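Local coordinates for hypothetical protein PA2218 (Pseudomonas aeruginosa, PDB 2HDW), which is of unknown function but adopts the alpha/beta hydrolase fold and is probably a hydrolase, at residues A[151-160]-A[184-195]. Sequence-based numbering, arbitrary orientation.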
loop_
_atom_site.group_PDB
_atom_site.type_symbol
_atom_site.label_atom_id
_atom_site.label_comp_id
_atom_site.label_asym_id
_atom_site.label_seq_id
_atom_site.Cartn_x
_atom_site.Cartn_y
_atom_site.Cartn_z
ATOM N N ASN A 151 4.398 5.470 -7.679
ATOM C CA ASN A 151 3.705 4.487 -6.860
ATOM C C ASN A 151 2.283 4.255 -7.360
ATOM O O ASN A 151 1.776 3.130 -7.318
ATOM C CB ASN A 151 3.728 4.917 -5.387
ATOM C CG ASN A 151 5.110 4.739 -4.759
ATOM O OD1 ASN A 151 5.910 3.922 -5.224
ATOM N ND2 ASN A 151 5.388 5.485 -3.698
ATOM N N THR A 152 1.632 5.307 -7.845
ATOM C CA THR A 152 0.289 5.129 -8.383
ATOM C C THR A 152 0.434 4.199 -9.592
ATOM O O THR A 152 -0.364 3.285 -9.786
ATOM C CB THR A 152 -0.328 6.482 -8.798
ATOM O OG1 THR A 152 -0.609 7.251 -7.620
ATOM C CG2 THR A 152 -1.611 6.273 -9.586
ATOM N N GLU A 153 1.478 4.420 -10.386
ATOM C CA GLU A 153 1.747 3.583 -11.559
ATOM C C GLU A 153 1.991 2.114 -11.162
ATOM O O GLU A 153 1.538 1.194 -11.853
ATOM C CB GLU A 153 2.957 4.139 -12.324
ATOM C CG GLU A 153 3.608 3.183 -13.326
ATOM C CD GLU A 153 2.636 2.617 -14.354
ATOM O OE1 GLU A 153 1.678 3.319 -14.740
ATOM O OE2 GLU A 153 2.844 1.463 -14.794
ATOM N N ASP A 154 2.684 1.894 -10.047
ATOM C CA ASP A 154 2.965 0.528 -9.585
ATOM C C ASP A 154 1.689 -0.300 -9.477
ATOM O O ASP A 154 1.662 -1.477 -9.832
ATOM C CB ASP A 154 3.648 0.534 -8.213
ATOM C CG ASP A 154 5.088 1.010 -8.262
ATOM O OD1 ASP A 154 5.751 0.850 -9.308
ATOM O OD2 ASP A 154 5.571 1.525 -7.230
ATOM N N PHE A 155 0.626 0.315 -8.977
ATOM C CA PHE A 155 -0.641 -0.382 -8.826
ATOM C C PHE A 155 -1.185 -0.853 -10.173
ATOM O O PHE A 155 -1.654 -1.979 -10.299
ATOM C CB PHE A 155 -1.658 0.532 -8.139
ATOM C CG PHE A 155 -2.151 0.007 -6.822
ATOM C CD1 PHE A 155 -2.237 0.847 -5.715
ATOM C CD2 PHE A 155 -2.557 -1.320 -6.696
ATOM C CE1 PHE A 155 -2.722 0.374 -4.495
ATOM C CE2 PHE A 155 -3.046 -1.808 -5.479
ATOM C CZ PHE A 155 -3.129 -0.955 -4.375
ATOM N N SER A 156 -1.122 0.009 -11.180
ATOM C CA SER A 156 -1.618 -0.353 -12.499
ATOM C C SER A 156 -0.670 -1.317 -13.210
ATOM O O SER A 156 -1.081 -2.057 -14.105
ATOM C CB SER A 156 -1.856 0.903 -13.334
ATOM O OG SER A 156 -3.019 1.575 -12.868
ATOM N N ALA A 157 0.599 -1.308 -12.814
ATOM C CA ALA A 157 1.571 -2.224 -13.397
ATOM C C ALA A 157 1.225 -3.617 -12.876
ATOM O O ALA A 157 1.384 -4.615 -13.585
ATOM C CB ALA A 157 2.984 -1.841 -12.977
ATOM N N ALA A 158 0.745 -3.670 -11.633
ATOM C CA ALA A 158 0.357 -4.932 -11.011
ATOM C C ALA A 158 -0.917 -5.447 -11.678
ATOM O O ALA A 158 -1.065 -6.649 -11.910
ATOM C CB ALA A 158 0.135 -4.741 -9.511
ATOM N N VAL A 159 -1.833 -4.535 -11.997
ATOM C CA VAL A 159 -3.070 -4.919 -12.664
ATOM C C VAL A 159 -2.714 -5.448 -14.056
ATOM O O VAL A 159 -3.344 -6.386 -14.551
ATOM C CB VAL A 159 -4.039 -3.721 -12.782
ATOM C CG1 VAL A 159 -5.235 -4.093 -13.652
ATOM C CG2 VAL A 159 -4.517 -3.312 -11.389
ATOM N N ASP A 160 -1.701 -4.846 -14.682
ATOM C CA ASP A 160 -1.249 -5.291 -15.999
ATOM C C ASP A 160 -0.894 -6.781 -15.960
ATOM O O ASP A 160 -1.271 -7.549 -16.848
ATOM C CB ASP A 160 0.010 -4.531 -16.444
ATOM C CG ASP A 160 -0.283 -3.139 -16.975
ATOM O OD1 ASP A 160 -1.467 -2.764 -17.109
ATOM O OD2 ASP A 160 0.694 -2.414 -17.272
ATOM N N MET A 184 -3.054 5.745 -2.678
ATOM C CA MET A 184 -2.550 5.413 -4.007
ATOM C C MET A 184 -3.561 4.555 -4.782
ATOM O O MET A 184 -3.680 4.681 -6.001
ATOM C CB MET A 184 -1.209 4.671 -3.908
ATOM C CG MET A 184 0.030 5.477 -4.366
ATOM S SD MET A 184 0.559 6.839 -3.270
ATOM C CE MET A 184 1.443 5.905 -1.988
ATOM N N ALA A 185 -4.282 3.687 -4.078
ATOM C CA ALA A 185 -5.271 2.830 -4.726
ATOM C C ALA A 185 -6.395 3.676 -5.321
ATOM O O ALA A 185 -6.781 3.484 -6.471
ATOM C CB ALA A 185 -5.846 1.816 -3.727
ATOM N N LEU A 186 -6.918 4.615 -4.542
ATOM C CA LEU A 186 -7.990 5.486 -5.027
ATOM C C LEU A 186 -7.478 6.320 -6.193
ATOM O O LEU A 186 -8.200 6.559 -7.164
ATOM C CB LEU A 186 -8.481 6.408 -3.904
ATOM C CG LEU A 186 -9.160 5.698 -2.731
ATOM C CD1 LEU A 186 -9.364 6.665 -1.571
ATOM C CD2 LEU A 186 -10.491 5.119 -3.199
ATOM N N ASN A 187 -6.223 6.751 -6.098
ATOM C CA ASN A 187 -5.604 7.564 -7.141
ATOM C C ASN A 187 -5.503 6.772 -8.443
ATOM O O ASN A 187 -5.787 7.296 -9.519
ATOM C CB ASN A 187 -4.201 8.003 -6.710
ATOM C CG ASN A 187 -3.717 9.235 -7.458
ATOM O OD1 ASN A 187 -2.592 9.269 -7.974
ATOM N ND2 ASN A 187 -4.556 10.262 -7.509
ATOM N N ALA A 188 -5.099 5.510 -8.332
ATOM C CA ALA A 188 -4.953 4.639 -9.497
ATOM C C ALA A 188 -6.287 4.319 -10.168
ATOM O O ALA A 188 -6.406 4.382 -11.393
ATOM C CB ALA A 188 -4.256 3.339 -9.094
ATOM N N VAL A 189 -7.288 3.971 -9.364
ATOM C CA VAL A 189 -8.605 3.614 -9.890
ATOM C C VAL A 189 -9.304 4.748 -10.648
ATOM O O VAL A 189 -10.051 4.504 -11.595
ATOM C CB VAL A 189 -9.535 3.116 -8.755
ATOM C CG1 VAL A 189 -10.905 2.752 -9.325
ATOM C CG2 VAL A 189 -8.908 1.899 -8.065
ATOM N N ALA A 190 -9.066 5.984 -10.226
ATOM C CA ALA A 190 -9.681 7.131 -10.881
ATOM C C ALA A 190 -9.385 7.166 -12.382
ATOM O O ALA A 190 -10.272 7.467 -13.185
ATOM C CB ALA A 190 -9.198 8.422 -10.230
ATOM N N VAL A 191 -8.148 6.865 -12.767
ATOM C CA VAL A 191 -7.791 6.894 -14.184
ATOM C C VAL A 191 -7.664 5.536 -14.865
ATOM O O VAL A 191 -7.751 5.464 -16.087
ATOM C CB VAL A 191 -6.481 7.680 -14.448
ATOM C CG1 VAL A 191 -6.709 9.168 -14.197
ATOM C CG2 VAL A 191 -5.353 7.141 -13.585
ATOM N N ASP A 192 -7.447 4.470 -14.093
ATOM C CA ASP A 192 -7.341 3.131 -14.674
ATOM C C ASP A 192 -8.750 2.526 -14.694
ATOM O O ASP A 192 -9.187 1.917 -13.719
ATOM C CB ASP A 192 -6.418 2.248 -13.837
ATOM C CG ASP A 192 -6.112 0.917 -14.514
ATOM O OD1 ASP A 192 -6.819 0.546 -15.480
ATOM O OD2 ASP A 192 -5.164 0.237 -14.075
ATOM N N LYS A 193 -9.451 2.704 -15.809
ATOM C CA LYS A 193 -10.819 2.221 -15.960
ATOM C C LYS A 193 -10.999 0.702 -15.940
ATOM O O LYS A 193 -12.128 0.210 -15.893
ATOM C CB LYS A 193 -11.425 2.800 -17.240
ATOM C CG LYS A 193 -11.327 4.322 -17.320
ATOM C CD LYS A 193 -11.950 4.992 -16.095
ATOM C CE LYS A 193 -11.865 6.519 -16.200
ATOM N NZ LYS A 193 -12.390 7.215 -14.988
ATOM N N ARG A 194 -9.896 -0.038 -15.982
ATOM C CA ARG A 194 -9.970 -1.496 -15.943
ATOM C C ARG A 194 -10.357 -1.991 -14.545
ATOM O O ARG A 194 -11.010 -3.024 -14.412
ATOM C CB ARG A 194 -8.626 -2.103 -16.343
ATOM C CG ARG A 194 -8.144 -1.724 -17.737
ATOM C CD ARG A 194 -6.736 -2.236 -17.964
ATOM N NE ARG A 194 -5.810 -1.672 -16.989
ATOM C CZ ARG A 194 -4.563 -2.089 -16.804
ATOM N NH1 ARG A 194 -4.075 -3.085 -17.537
ATOM N NH2 ARG A 194 -3.808 -1.525 -15.861
ATOM N N VAL A 195 -9.953 -1.257 -13.506
ATOM C CA VAL A 195 -10.254 -1.643 -12.127
ATOM C C VAL A 195 -11.734 -1.379 -11.837
ATOM O O VAL A 195 -12.200 -0.236 -11.885
ATOM C CB VAL A 195 -9.357 -0.874 -11.127
ATOM C CG1 VAL A 195 -9.558 -1.411 -9.722
ATOM C CG2 VAL A 195 -7.890 -1.008 -11.537
#
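Arg194, in the type I turn 192-195 after helix 180-191, bridges to Asp160 and Ser156 O of helix 148-164, joining neighbouring helices on one side of the central sheet of an alpha/beta hydrolase fold. The helix segments cross at -64° with their axes 8.6 Å apart.

Deeper in, Phe155 makes much of the apolar contact: its CB lies 3.9 Å from Ala188 CB, CD1 passes the Ala185 backbone, CE1 meets Ala185 CB at 3.5 Å, and CZ, at the ring tip, meets the same methyl at 3.9 Å. Val100 and Val175 of the sheet also touch Phe155, and Phe130 packs edge-to-face with its ring. Met184 CG packs on Asn151 CB. Thr152 lays CG2 against Ala188 CA, while OG1 is hydrogen-bonded to Pro148 O.

At the C-terminal end Asp160, Asp192 and Arg194 form a salt-bridge network. With CG anti to the backbone N (chi1 -171°), Asp192 meets Arg194 side-on: OD1 takes NE through its syn lone pair, OD2 takes NH2. OD1 also closes an Asx turn with Arg194 N. Ser156 OG donates to Asp192 OD2 (2.8 Å) from the anti side, tilted out of plane on the same face as Arg194 NH2. Val159 CG1 lies over one guanidinium face, offset toward its rim; Ser156 O, at the edge, accepts a long bond from NH2. Arg194 NH1 meets Asp160 OD1 (2.7 Å) nearly along its C-O axis, NH2 (2.9 Å) from the anti side, out of the carboxylate plane.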